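Local coordinates for intracellular protein transport protein USO1 (PDB 6LSU), which is required for protein transport from the endoplasmic reticulum to the Golgi complex, acting as a dimeric membrane tether, at residues A[236-241]-A[284-289]; A[609-614]-A[630-635]. One frame throughout, in Å; residues are numbered along the deposited sequence.

In the fold
Both contacts lie in the globular head of the tether, an elongated array of armadillo-type helical repeats, and each is a buried helix-to-helix junction made by aliphatic or aromatic side chains. Contact 1 passes from ARM 4 to ARM 5, while contact 2 stays within ARM 10. They follow one another along the chain and sit on opposite sides of its centre, contact 1 at 21 Å from it and contact 2 at 40 Å. Their own centres are 60 Å apart and their nearest atoms about 43 Å, so they do not touch. Contact 1 thus illustrates packing between repeats, contact 2 packing inside one.

Contact 1 of 2, residues A[236-241]-A[284-289]; sequences RLFSII and AHLLSE
Leu286 of helix 280-287 reaches across to Ile241 and Phe238 of helix 233-244, joining ARM 5 to ARM 4. The backbones stay well apart, the nearest CA atoms being those of Ile241 and Leu286 at 8.7 Å, and the branched end of the leucine does the bridging. Its CB bond already points toward the other helix, but Leu286 CB remains 5.3 Å from Ile241 CG2. One bond further, Leu286 CG is still 4.7 Å from Ile241 CG2. Here the chain forks: Leu286 CD1 meets Ile241 CG2 at 3.8 Å, the closest approach of the contact. Leu286 CD2 is 4.3 Å from Ile241 CG2 and also reaches the ring loosely, 4.5 Å from Phe238 CE1. It arrives at the edge of the ring, near its plane, so the phenyl face is not what Leu286 uses.

CG of Leu286 lies anti to the backbone N (chi1 176°), which sends the fork toward Ile241 and brings CD2 within loose reach of the Phe238 edge. The side chains of Ile241 and Leu286 cross at about a right angle. Isoleucine suits this place because it has two branches: CG2 meets Leu286 while the residue also packs on Cys256 of helix 251-264. Leu257 of that helix touches Leu286, continuing the apolar packing. Glu289 OE2 accepts a hydrogen bond from Leu247 N.

Across the contact itself there are no hydrogen bonds, and just 102 Å² is buried; cohesion therefore comes from dispersion and the exclusion of water, with helix 251-264 packing against both sides.

Contact 2 of 2, residues A[609-614]-A[630-635]; sequences SLLSFS and MLLGVA
Leu610 and Leu611 of helix 604-614 face Leu631 and Leu632 of helix 622-637 in a buried all-leucine junction inside ARM 10. The short axes pass 10.7 Å apart with an angle of 135° between their directions, so the chain runs back roughly antiparallel, as in a helical hairpin.

Apolar contacts span the gap in two places. Leu610, with CG anti to its carbonyl carbon (chi1 -62°), extends CD1 to meet Leu631 CD1 at 3.8 Å, methyl to methyl; Leu610 CD1 also lies 4.3 Å from Leu632 CD2. Beside this, Leu632 CD1 lies 4.0 Å from Leu611 CG and as near to Leu611 CD2. Leucine fits these sites because its fork lets one residue touch two neighbours: Leu632 CD1 rests against Leu611 and also near Leu610 CB, while CD2 approaches Leu610 CD1. Phe600 of helix 594-601 touches both Leu610 and Leu631, while Phe653 of helix 647-658 packs on Leu611.

No hydrogen bond crosses the contact; those nearby use Ser614 and backbone carbonyls. Ser614 OG donates to Leu611 O, three residues back, at 2.7 Å, tilted 16° from the carbonyl plane, a local bond that gives the buried hydroxyl an acceptor. Beyond, Ser614 O accepts from Arg666 NH2, and Leu632 O is bonded to Tyr650 OH.

Contacts between leucines lack the directionality of hydrogen bonds, so the pairing of these helices probably depends on how well their branched side chains match in shape.

Contact 1 of 2, residues A[236-241]-A[284-289]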
loop_
_atom_site.group_PDB
_atom_site.type_symbol
_atom_site.label_atom_id
_atom_site.label_comp_id
_atom_site.label_asym_id
_atom_site.label_seq_id
_atom_site.Cartn_x
_atom_site.Cartn_y
_atom_site.Cartn_z
ATOM N N ARG A 236 -7.216 -21.795 -13.482
ATOM C CA ARG A 236 -8.693 -21.649 -13.461
ATOM C C ARG A 236 -9.065 -20.172 -13.319
ATOM O O ARG A 236 -9.824 -19.646 -14.158
ATOM C CB ARG A 236 -9.278 -22.448 -12.295
ATOM C CG ARG A 236 -9.103 -23.956 -12.427
ATOM C CD ARG A 236 -9.844 -24.689 -11.329
ATOM N NE ARG A 236 -9.400 -26.065 -11.152
ATOM C CZ ARG A 236 -10.120 -27.147 -11.439
ATOM N NH1 ARG A 236 -11.344 -27.033 -11.932
ATOM N NH2 ARG A 236 -9.603 -28.342 -11.218
ATOM N N LEU A 237 -8.543 -19.518 -12.286
ATOM C CA LEU A 237 -8.946 -18.134 -11.925
ATOM C C LEU A 237 -8.570 -17.175 -13.058
ATOM O O LEU A 237 -9.427 -16.335 -13.374
ATOM C CB LEU A 237 -8.317 -17.742 -10.577
ATOM C CG LEU A 237 -8.909 -18.462 -9.361
ATOM C CD1 LEU A 237 -8.306 -17.939 -8.062
ATOM C CD2 LEU A 237 -10.415 -18.322 -9.329
ATOM N N PHE A 238 -7.385 -17.318 -13.659
ATOM C CA PHE A 238 -6.947 -16.536 -14.852
ATOM C C PHE A 238 -7.845 -16.773 -16.076
ATOM O O PHE A 238 -8.110 -15.789 -16.778
ATOM C CB PHE A 238 -5.469 -16.732 -15.216
ATOM C CG PHE A 238 -4.555 -15.818 -14.427
ATOM C CD1 PHE A 238 -4.657 -14.445 -14.581
ATOM C CD2 PHE A 238 -3.685 -16.306 -13.462
ATOM C CE1 PHE A 238 -3.887 -13.586 -13.818
ATOM C CE2 PHE A 238 -2.910 -15.435 -12.712
ATOM C CZ PHE A 238 -3.019 -14.077 -12.896
ATOM N N SER A 239 -8.396 -17.971 -16.300
ATOM C CA SER A 239 -9.309 -18.180 -17.465
ATOM C C SER A 239 -10.604 -17.468 -17.146
ATOM O O SER A 239 -11.124 -16.827 -18.051
ATOM C CB SER A 239 -9.566 -19.605 -17.826
ATOM O OG SER A 239 -8.577 -20.432 -17.234
ATOM N N ILE A 240 -11.081 -17.543 -15.901
ATOM C CA ILE A 240 -12.346 -16.840 -15.520
ATOM C C ILE A 240 -12.126 -15.338 -15.758
ATOM O O ILE A 240 -12.956 -14.716 -16.394
ATOM C CB ILE A 240 -12.756 -17.160 -14.071
ATOM C CG1 ILE A 240 -12.943 -18.659 -13.851
ATOM C CG2 ILE A 240 -14.016 -16.368 -13.714
ATOM C CD1 ILE A 240 -13.287 -19.025 -12.436
ATOM N N ILE A 241 -11.011 -14.782 -15.248
ATOM C CA ILE A 241 -10.648 -13.354 -15.432
ATOM C C ILE A 241 -10.659 -13.040 -16.940
ATOM O O ILE A 241 -11.352 -12.068 -17.308
ATOM C CB ILE A 241 -9.299 -13.011 -14.766
ATOM C CG1 ILE A 241 -9.388 -13.084 -13.232
ATOM C CG2 ILE A 241 -8.780 -11.619 -15.227
ATOM C CD1 ILE A 241 -8.073 -13.174 -12.545
ATOM N N ALA A 284 0.975 -10.123 -16.217
ATOM C CA ALA A 284 1.532 -9.112 -17.133
ATOM C C ALA A 284 0.487 -8.740 -18.162
ATOM O O ALA A 284 0.353 -7.558 -18.482
ATOM C CB ALA A 284 2.731 -9.645 -17.857
ATOM N N HIS A 285 -0.171 -9.732 -18.738
ATOM C CA HIS A 285 -1.107 -9.477 -19.867
ATOM C C HIS A 285 -2.288 -8.616 -19.352
ATOM O O HIS A 285 -2.778 -7.695 -20.103
ATOM C CB HIS A 285 -1.559 -10.801 -20.485
ATOM C CG HIS A 285 -2.687 -10.576 -21.422
ATOM N ND1 HIS A 285 -2.463 -10.039 -22.682
ATOM C CD2 HIS A 285 -4.030 -10.741 -21.283
ATOM C CE1 HIS A 285 -3.626 -9.893 -23.292
ATOM N NE2 HIS A 285 -4.605 -10.327 -22.464
ATOM N N LEU A 286 -2.760 -8.966 -18.138
ATOM C CA LEU A 286 -3.872 -8.289 -17.412
ATOM C C LEU A 286 -3.459 -6.870 -16.970
ATOM O O LEU A 286 -4.229 -5.972 -17.199
ATOM C CB LEU A 286 -4.215 -9.145 -16.188
ATOM C CG LEU A 286 -5.273 -8.568 -15.258
ATOM C CD1 LEU A 286 -6.608 -8.554 -15.993
ATOM C CD2 LEU A 286 -5.362 -9.351 -13.968
ATOM N N LEU A 287 -2.254 -6.704 -16.399
ATOM C CA LEU A 287 -1.696 -5.401 -16.021
ATOM C C LEU A 287 -1.518 -4.526 -17.271
ATOM O O LEU A 287 -1.641 -3.298 -17.194
ATOM C CB LEU A 287 -0.369 -5.613 -15.303
ATOM C CG LEU A 287 -0.469 -6.101 -13.861
ATOM C CD1 LEU A 287 0.917 -6.361 -13.270
ATOM C CD2 LEU A 287 -1.190 -5.050 -13.041
ATOM N N SER A 288 -1.294 -5.123 -18.418
ATOM C CA SER A 288 -0.910 -4.351 -19.626
ATOM C C SER A 288 -2.177 -3.904 -20.365
ATOM O O SER A 288 -2.077 -3.001 -21.211
ATOM C CB SER A 288 0.035 -5.112 -20.527
ATOM O OG SER A 288 -0.690 -5.822 -21.519
ATOM N N GLU A 289 -3.349 -4.371 -19.949
ATOM C CA GLU A 289 -4.621 -3.989 -20.590
ATOM C C GLU A 289 -4.808 -2.483 -20.774
ATOM O O GLU A 289 -5.238 -2.035 -21.831
ATOM C CB GLU A 289 -5.786 -4.585 -19.830
ATOM C CG GLU A 289 -6.351 -5.782 -20.552
ATOM C CD GLU A 289 -7.124 -6.718 -19.640
ATOM O OE1 GLU A 289 -6.868 -8.001 -19.709
ATOM O OE2 GLU A 289 -7.976 -6.161 -18.891
#

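Contact 2 of 2, residues A[609-614]-A[630-635]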
loop_
_atom_site.group_PDB
_atom_site.type_symbol
_atom_site.label_atom_id
_atom_site.label_comp_id
_atom_site.label_asym_id
_atom_site.label_seq_id
_atom_site.Cartn_x
_atom_site.Cartn_y
_atom_site.Cartn_z
ATOM N N SER A 609 25.170 36.276 10.767
ATOM C CA SER A 609 23.721 36.177 10.364
ATOM C C SER A 609 22.954 35.126 11.187
ATOM O O SER A 609 21.828 35.392 11.683
ATOM C CB SER A 609 23.628 35.850 8.935
ATOM O OG SER A 609 24.134 36.924 8.160
ATOM N N LEU A 610 23.494 33.926 11.338
ATOM C CA LEU A 610 22.744 32.871 12.053
ATOM C C LEU A 610 22.581 33.273 13.522
ATOM O O LEU A 610 21.442 33.213 14.030
ATOM C CB LEU A 610 23.448 31.527 11.864
ATOM C CG LEU A 610 23.535 31.043 10.417
ATOM C CD1 LEU A 610 24.283 29.742 10.353
ATOM C CD2 LEU A 610 22.174 30.906 9.769
ATOM N N LEU A 611 23.657 33.713 14.174
ATOM C CA LEU A 611 23.590 34.223 15.569
ATOM C C LEU A 611 22.599 35.392 15.659
ATOM O O LEU A 611 21.725 35.385 16.549
ATOM C CB LEU A 611 24.987 34.636 16.003
ATOM C CG LEU A 611 25.745 33.564 16.771
ATOM C CD1 LEU A 611 27.135 34.064 17.079
ATOM C CD2 LEU A 611 25.018 33.194 18.055
ATOM N N SER A 612 22.688 36.362 14.763
ATOM C CA SER A 612 21.736 37.497 14.755
ATOM C C SER A 612 20.315 36.920 14.679
ATOM O O SER A 612 19.426 37.339 15.482
ATOM C CB SER A 612 22.014 38.466 13.628
ATOM O OG SER A 612 23.384 38.877 13.610
ATOM N N PHE A 613 20.083 36.018 13.730
ATOM C CA PHE A 613 18.721 35.488 13.463
ATOM C C PHE A 613 18.204 34.819 14.739
ATOM O O PHE A 613 17.068 35.098 15.103
ATOM C CB PHE A 613 18.669 34.535 12.260
ATOM C CG PHE A 613 17.254 34.079 12.014
ATOM C CD1 PHE A 613 16.679 33.116 12.829
ATOM C CD2 PHE A 613 16.465 34.664 11.036
ATOM C CE1 PHE A 613 15.348 32.755 12.677
ATOM C CE2 PHE A 613 15.135 34.284 10.880
ATOM C CZ PHE A 613 14.582 33.350 11.718
ATOM N N SER A 614 19.019 33.998 15.398
ATOM C CA SER A 614 18.637 33.256 16.628
ATOM C C SER A 614 17.961 34.159 17.669
ATOM O O SER A 614 17.252 33.609 18.519
ATOM C CB SER A 614 19.829 32.563 17.223
ATOM O OG SER A 614 20.575 33.452 18.029
ATOM N N MET A 630 20.921 24.882 16.771
ATOM C CA MET A 630 21.453 23.494 16.669
ATOM C C MET A 630 22.620 23.444 15.655
ATOM O O MET A 630 23.690 22.792 15.910
ATOM C CB MET A 630 20.353 22.553 16.207
ATOM C CG MET A 630 20.644 21.133 16.606
ATOM S SD MET A 630 19.473 19.987 15.876
ATOM C CE MET A 630 17.957 20.575 16.636
ATOM N N LEU A 631 22.442 24.127 14.518
ATOM C CA LEU A 631 23.490 24.188 13.483
ATOM C C LEU A 631 24.801 24.623 14.138
ATOM O O LEU A 631 25.879 23.959 13.874
ATOM C CB LEU A 631 23.040 25.172 12.406
ATOM C CG LEU A 631 23.480 24.836 10.991
ATOM C CD1 LEU A 631 23.457 26.080 10.088
ATOM C CD2 LEU A 631 24.884 24.223 11.006
ATOM N N LEU A 632 24.755 25.716 14.915
ATOM C CA LEU A 632 25.972 26.347 15.484
ATOM C C LEU A 632 26.596 25.423 16.532
ATOM O O LEU A 632 27.841 25.234 16.506
ATOM C CB LEU A 632 25.586 27.705 16.093
ATOM C CG LEU A 632 25.120 28.728 15.067
ATOM C CD1 LEU A 632 24.536 29.941 15.750
ATOM C CD2 LEU A 632 26.269 29.125 14.138
ATOM N N GLY A 633 25.771 24.889 17.413
ATOM C CA GLY A 633 26.180 23.845 18.367
ATOM C C GLY A 633 26.884 22.705 17.670
ATOM O O GLY A 633 28.027 22.416 18.044
ATOM N N VAL A 634 26.240 22.102 16.665
ATOM C CA VAL A 634 26.766 20.885 15.981
ATOM C C VAL A 634 28.087 21.301 15.339
ATOM O O VAL A 634 29.063 20.571 15.510
ATOM C CB VAL A 634 25.744 20.266 14.990
ATOM C CG1 VAL A 634 26.395 19.312 13.985
ATOM C CG2 VAL A 634 24.619 19.557 15.731
ATOM N N ALA A 635 28.109 22.449 14.655
ATOM C CA ALA A 635 29.318 22.994 13.990
ATOM C C ALA A 635 30.417 23.118 15.045
ATOM O O ALA A 635 31.594 22.832 14.726
ATOM C CB ALA A 635 29.038 24.321 13.331
#